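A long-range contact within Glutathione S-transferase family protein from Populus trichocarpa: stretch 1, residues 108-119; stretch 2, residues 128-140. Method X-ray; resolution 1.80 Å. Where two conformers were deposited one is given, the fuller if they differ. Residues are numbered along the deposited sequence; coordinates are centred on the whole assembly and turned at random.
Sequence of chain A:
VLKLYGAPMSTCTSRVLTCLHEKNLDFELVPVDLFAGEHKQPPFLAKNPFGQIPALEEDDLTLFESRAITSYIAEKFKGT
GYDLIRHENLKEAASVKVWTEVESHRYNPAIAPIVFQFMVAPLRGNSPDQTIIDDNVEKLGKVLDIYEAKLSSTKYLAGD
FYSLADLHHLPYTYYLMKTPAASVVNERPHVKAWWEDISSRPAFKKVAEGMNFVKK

Stretch 1 108-119: NPAIAPIVFQFM
Stretch 2, residues 128-140: PDQTIIDDNVEKL

Residues 108-119 are helical throughout, within a helix that extends beyond both ends of the stretch, and they pack against a second helix, 130-140, preceded by P128 and D129 in extended conformation (phi/psi -56/137° and -88/107°). The two helices run roughly antiparallel, with 149° between their N-to-C directions (signed crossing angle -149°) and a closest axial approach of 8.3 Å. The register is set by three pairs: the CA atoms of A110 and L140 lie 5.2 Å apart, those of I114 and I133 5.1 Å, and those of Q117 and P128 4.7 Å. The first helix is kinked where N of P109, A110 and P113 lacks a bond to the preceding turn, the two prolines having no amide hydrogen to give, and it widens into a pi-type turn at 116-119. Together the stretches bury 677 Å².

Q117 covers the most surface. Its CA-to-CB bond points toward the second stretch, and chi1 -74° (m), chi2 -57° (m) and chi3 -38° fold the side chain so that OE1 accepts a hydrogen bond from D129 N at 2.8 Å, with an N-H...O angle of 156°. This is the only hydrogen bond across the contact, and it engages the backbone just where the second helix begins. D129 (chi1 t) caps that helix: its OD1 accepts from I132 N at 3.1 Å and, weakly, from T131 N at 2.9 Å. Around the amide of Q117, NE2 lies 3.5 Å from I132 CD1, while Q117 CB packs 3.7 Å from I133 CG1. Q117 O, 3.4 Å from P128 CB, is buried without a polar partner.

One turn earlier, I114 (chi1 m, chi2 t) is the central knob, its side chain seated among I133, N136, V137 and L140. Its CA-to-CB bond points sideways, but the end of the side chain comes nearer: I114 CD1 reaches V137 CG2 at 3.8 Å and L140 CD2 at 4.0 Å, and I114 CG1 lies 3.7 Å from N136 CB. N136 (chi1 m, chi2 -78°) turns its amide back along its own helix, where ND2 donates to I132 O at 2.8 Å; the same ND2 rests 3.5 Å from P113 CB. A110, whose small side chain points toward the second helix, permits close approach there, with A110 CB 4.1 Å from L140 CB. Its carbonyl, A110 O, lies 3.3 Å from N136 CB and is likewise buried without a polar partner.

I133 (chi1 m, chi2 t) continues the apolar packing toward F118. The CA-to-CB bond of F118 points away, yet chi1 -79° (m) and chi2 -65° bring the ring back, so that I133 CD1 sits over one face, 3.9 Å from the ring centroid and 20° off the normal; the closest ring atom, F118 CZ, is 3.6 Å from I133 CD1. Apolar packing thus dominates the helix-helix interface, while the polar link from Q117 lies at the start of the second helix.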

# COMPACT_ATOMS: atom_id res chain seq x y z
N ASN A 108 3.07 -6.45 5.23
CA ASN A 108 2.19 -5.95 6.29
C ASN A 108 0.93 -6.80 6.51
O ASN A 108 0.54 -7.02 7.65
CB ASN A 108 1.79 -4.50 6.01
CG ASN A 108 1.11 -3.86 7.21
OD1 ASN A 108 1.70 -3.76 8.29
ND2 ASN A 108 -0.14 -3.44 7.03
N PRO A 109 0.29 -7.27 5.42
CA PRO A 109 -0.93 -8.07 5.63
C PRO A 109 -0.66 -9.39 6.34
O PRO A 109 -1.59 -9.98 6.89
CB PRO A 109 -1.44 -8.31 4.20
CG PRO A 109 -0.82 -7.25 3.37
CD PRO A 109 0.52 -6.99 4.00
N ALA A 110 0.59 -9.84 6.33
CA ALA A 110 0.97 -11.09 6.99
C ALA A 110 1.45 -10.86 8.43
O ALA A 110 1.16 -11.66 9.31
CB ALA A 110 2.05 -11.80 6.18
N ILE A 111 2.17 -9.76 8.67
CA ILE A 111 2.71 -9.52 10.01
C ILE A 111 1.70 -8.82 10.93
O ILE A 111 1.70 -9.04 12.14
CB ILE A 111 4.01 -8.69 9.96
CG1 ILE A 111 4.69 -8.69 11.33
CG2 ILE A 111 3.75 -7.27 9.47
CD1 ILE A 111 6.14 -8.25 11.29
N ALA A 112 0.83 -8.00 10.36
CA ALA A 112 -0.12 -7.24 11.18
C ALA A 112 -1.01 -8.16 12.04
O ALA A 112 -1.17 -7.91 13.24
CB ALA A 112 -0.98 -6.33 10.30
N PRO A 113 -1.58 -9.22 11.45
CA PRO A 113 -2.45 -10.08 12.27
C PRO A 113 -1.71 -10.78 13.41
O PRO A 113 -2.30 -11.04 14.46
CB PRO A 113 -2.99 -11.11 11.26
CG PRO A 113 -2.76 -10.51 9.93
CD PRO A 113 -1.53 -9.68 10.06
N ILE A 114 -0.44 -11.10 13.20
CA ILE A 114 0.35 -11.74 14.24
C ILE A 114 0.44 -10.82 15.45
O ILE A 114 0.15 -11.22 16.58
CB ILE A 114 1.78 -12.08 13.74
CG1 ILE A 114 1.70 -13.05 12.56
CG2 ILE A 114 2.61 -12.68 14.87
CD1 ILE A 114 3.04 -13.30 11.87
N VAL A 115 0.82 -9.57 15.20
CA VAL A 115 1.01 -8.60 16.27
C VAL A 115 -0.33 -8.25 16.91
O VAL A 115 -0.41 -8.04 18.12
CB VAL A 115 1.71 -7.33 15.75
CG1 VAL A 115 1.71 -6.22 16.79
CG2 VAL A 115 3.14 -7.67 15.33
N PHE A 116 -1.38 -8.19 16.09
CA PHE A 116 -2.71 -7.89 16.59
C PHE A 116 -3.13 -8.93 17.62
O PHE A 116 -3.60 -8.59 18.71
CB PHE A 116 -3.74 -7.85 15.46
CG PHE A 116 -5.14 -7.57 15.92
CD1 PHE A 116 -5.60 -6.27 16.01
CD2 PHE A 116 -5.98 -8.61 16.28
CE1 PHE A 116 -6.89 -6.01 16.45
CE2 PHE A 116 -7.27 -8.35 16.72
CZ PHE A 116 -7.72 -7.05 16.80
N GLN A 117 -2.96 -10.20 17.28
CA GLN A 117 -3.37 -11.28 18.16
C GLN A 117 -2.59 -11.28 19.48
O GLN A 117 -3.17 -11.46 20.55
CB GLN A 117 -3.21 -12.63 17.44
CG GLN A 117 -4.26 -12.89 16.37
CD GLN A 117 -5.68 -12.84 16.91
OE1 GLN A 117 -5.95 -13.28 18.02
NE2 GLN A 117 -6.59 -12.28 16.11
N PHE A 118 -1.29 -11.04 19.40
CA PHE A 118 -0.46 -11.02 20.60
C PHE A 118 -0.66 -9.77 21.47
O PHE A 118 -0.71 -9.87 22.69
CB PHE A 118 1.03 -11.12 20.22
CG PHE A 118 1.48 -12.52 19.91
CD1 PHE A 118 1.50 -13.50 20.88
CD2 PHE A 118 1.93 -12.85 18.63
CE1 PHE A 118 1.93 -14.79 20.60
CE2 PHE A 118 2.36 -14.13 18.34
CZ PHE A 118 2.36 -15.10 19.32
N MET A 119 -0.77 -8.61 20.83
CA MET A 119 -0.71 -7.33 21.53
C MET A 119 -2.06 -6.63 21.68
O MET A 119 -2.30 -5.97 22.69
CB MET A 119 0.25 -6.38 20.79
CG MET A 119 1.66 -6.94 20.60
SD MET A 119 2.43 -7.44 22.15
CE MET A 119 4.10 -7.78 21.60
N PRO A 128 -5.06 -14.57 22.62
CA PRO A 128 -4.53 -14.65 21.26
C PRO A 128 -5.04 -15.89 20.54
O PRO A 128 -5.10 -16.97 21.13
CB PRO A 128 -3.02 -14.72 21.48
CG PRO A 128 -2.80 -14.04 22.78
CD PRO A 128 -3.99 -14.36 23.62
N ASP A 129 -5.40 -15.73 19.27
CA ASP A 129 -5.91 -16.82 18.46
C ASP A 129 -4.74 -17.52 17.78
O ASP A 129 -4.15 -16.99 16.84
CB ASP A 129 -6.91 -16.30 17.42
CG ASP A 129 -7.59 -17.42 16.64
OD1 ASP A 129 -6.93 -18.41 16.28
OD2 ASP A 129 -8.81 -17.29 16.38
N GLN A 130 -4.41 -18.72 18.26
CA GLN A 130 -3.22 -19.43 17.78
C GLN A 130 -3.36 -19.82 16.31
O GLN A 130 -2.37 -19.89 15.59
CB GLN A 130 -2.96 -20.67 18.63
CG GLN A 130 -1.57 -21.27 18.42
CD GLN A 130 -0.46 -20.37 18.93
OE1 GLN A 130 -0.53 -19.85 20.05
NE2 GLN A 130 0.56 -20.17 18.11
N THR A 131 -4.59 -20.07 15.88
CA THR A 131 -4.86 -20.40 14.48
C THR A 131 -4.50 -19.23 13.57
O THR A 131 -3.84 -19.42 12.54
CB THR A 131 -6.35 -20.79 14.27
OG1 THR A 131 -6.69 -21.88 15.12
CG2 THR A 131 -6.61 -21.18 12.82
N ILE A 132 -4.92 -18.03 13.94
CA ILE A 132 -4.62 -16.84 13.14
C ILE A 132 -3.12 -16.56 13.19
O ILE A 132 -2.52 -16.20 12.17
CB ILE A 132 -5.42 -15.62 13.64
CG1 ILE A 132 -6.92 -15.89 13.45
CG2 ILE A 132 -5.01 -14.35 12.89
CD1 ILE A 132 -7.83 -14.81 13.99
N ILE A 133 -2.51 -16.75 14.35
CA ILE A 133 -1.06 -16.59 14.49
C ILE A 133 -0.32 -17.57 13.57
O ILE A 133 0.51 -17.15 12.76
CB ILE A 133 -0.60 -16.81 15.95
CG1 ILE A 133 -1.16 -15.70 16.84
CG2 ILE A 133 0.93 -16.84 16.06
CD1 ILE A 133 -1.02 -15.96 18.33
N ASP A 134 -0.63 -18.86 13.67
CA ASP A 134 0.10 -19.89 12.93
C ASP A 134 -0.04 -19.70 11.42
O ASP A 134 0.94 -19.82 10.68
CB ASP A 134 -0.40 -21.28 13.32
CG ASP A 134 -0.04 -21.65 14.75
OD1 ASP A 134 0.71 -20.89 15.40
OD2 ASP A 134 -0.50 -22.72 15.21
N ASP A 135 -1.25 -19.41 10.97
CA ASP A 135 -1.51 -19.20 9.55
C ASP A 135 -0.66 -18.06 8.99
O ASP A 135 -0.07 -18.18 7.91
CB ASP A 135 -2.99 -18.89 9.34
CG ASP A 135 -3.34 -18.65 7.88
OD1 ASP A 135 -2.80 -19.38 7.02
OD2 ASP A 135 -4.14 -17.74 7.61
N ASN A 136 -0.58 -16.96 9.72
CA ASN A 136 0.12 -15.79 9.23
C ASN A 136 1.63 -15.89 9.43
O ASN A 136 2.41 -15.27 8.70
CB ASN A 136 -0.42 -14.53 9.90
CG ASN A 136 -1.77 -14.11 9.34
OD1 ASN A 136 -1.84 -13.52 8.26
ND2 ASN A 136 -2.84 -14.42 10.06
N VAL A 137 2.06 -16.69 10.41
CA VAL A 137 3.47 -16.99 10.57
C VAL A 137 3.94 -17.77 9.34
O VAL A 137 5.05 -17.56 8.84
CB VAL A 137 3.74 -17.80 11.87
CG1 VAL A 137 5.09 -18.51 11.82
CG2 VAL A 137 3.69 -16.87 13.07
N GLU A 138 3.09 -18.66 8.84
CA GLU A 138 3.38 -19.41 7.62
C GLU A 138 3.46 -18.46 6.42
O GLU A 138 4.38 -18.55 5.61
CB GLU A 138 2.32 -20.48 7.39
CG GLU A 138 2.60 -21.39 6.21
CD GLU A 138 1.62 -22.55 6.14
OE1 GLU A 138 0.46 -22.33 5.75
OE2 GLU A 138 2.02 -23.68 6.50
N LYS A 139 2.49 -17.56 6.33
CA LYS A 139 2.46 -16.58 5.24
C LYS A 139 3.66 -15.65 5.30
O LYS A 139 4.28 -15.37 4.27
CB LYS A 139 1.16 -15.77 5.30
CG LYS A 139 -0.07 -16.55 4.89
CD LYS A 139 -1.34 -15.72 5.04
CE LYS A 139 -2.56 -16.48 4.53
NZ LYS A 139 -3.83 -15.76 4.81
N LEU A 140 3.99 -15.17 6.49
CA LEU A 140 5.13 -14.26 6.63
C LEU A 140 6.43 -14.97 6.29
O LEU A 140 7.33 -14.37 5.71
CB LEU A 140 5.20 -13.70 8.05
CG LEU A 140 6.31 -12.67 8.30
CD1 LEU A 140 6.21 -11.51 7.33
CD2 LEU A 140 6.27 -12.18 9.73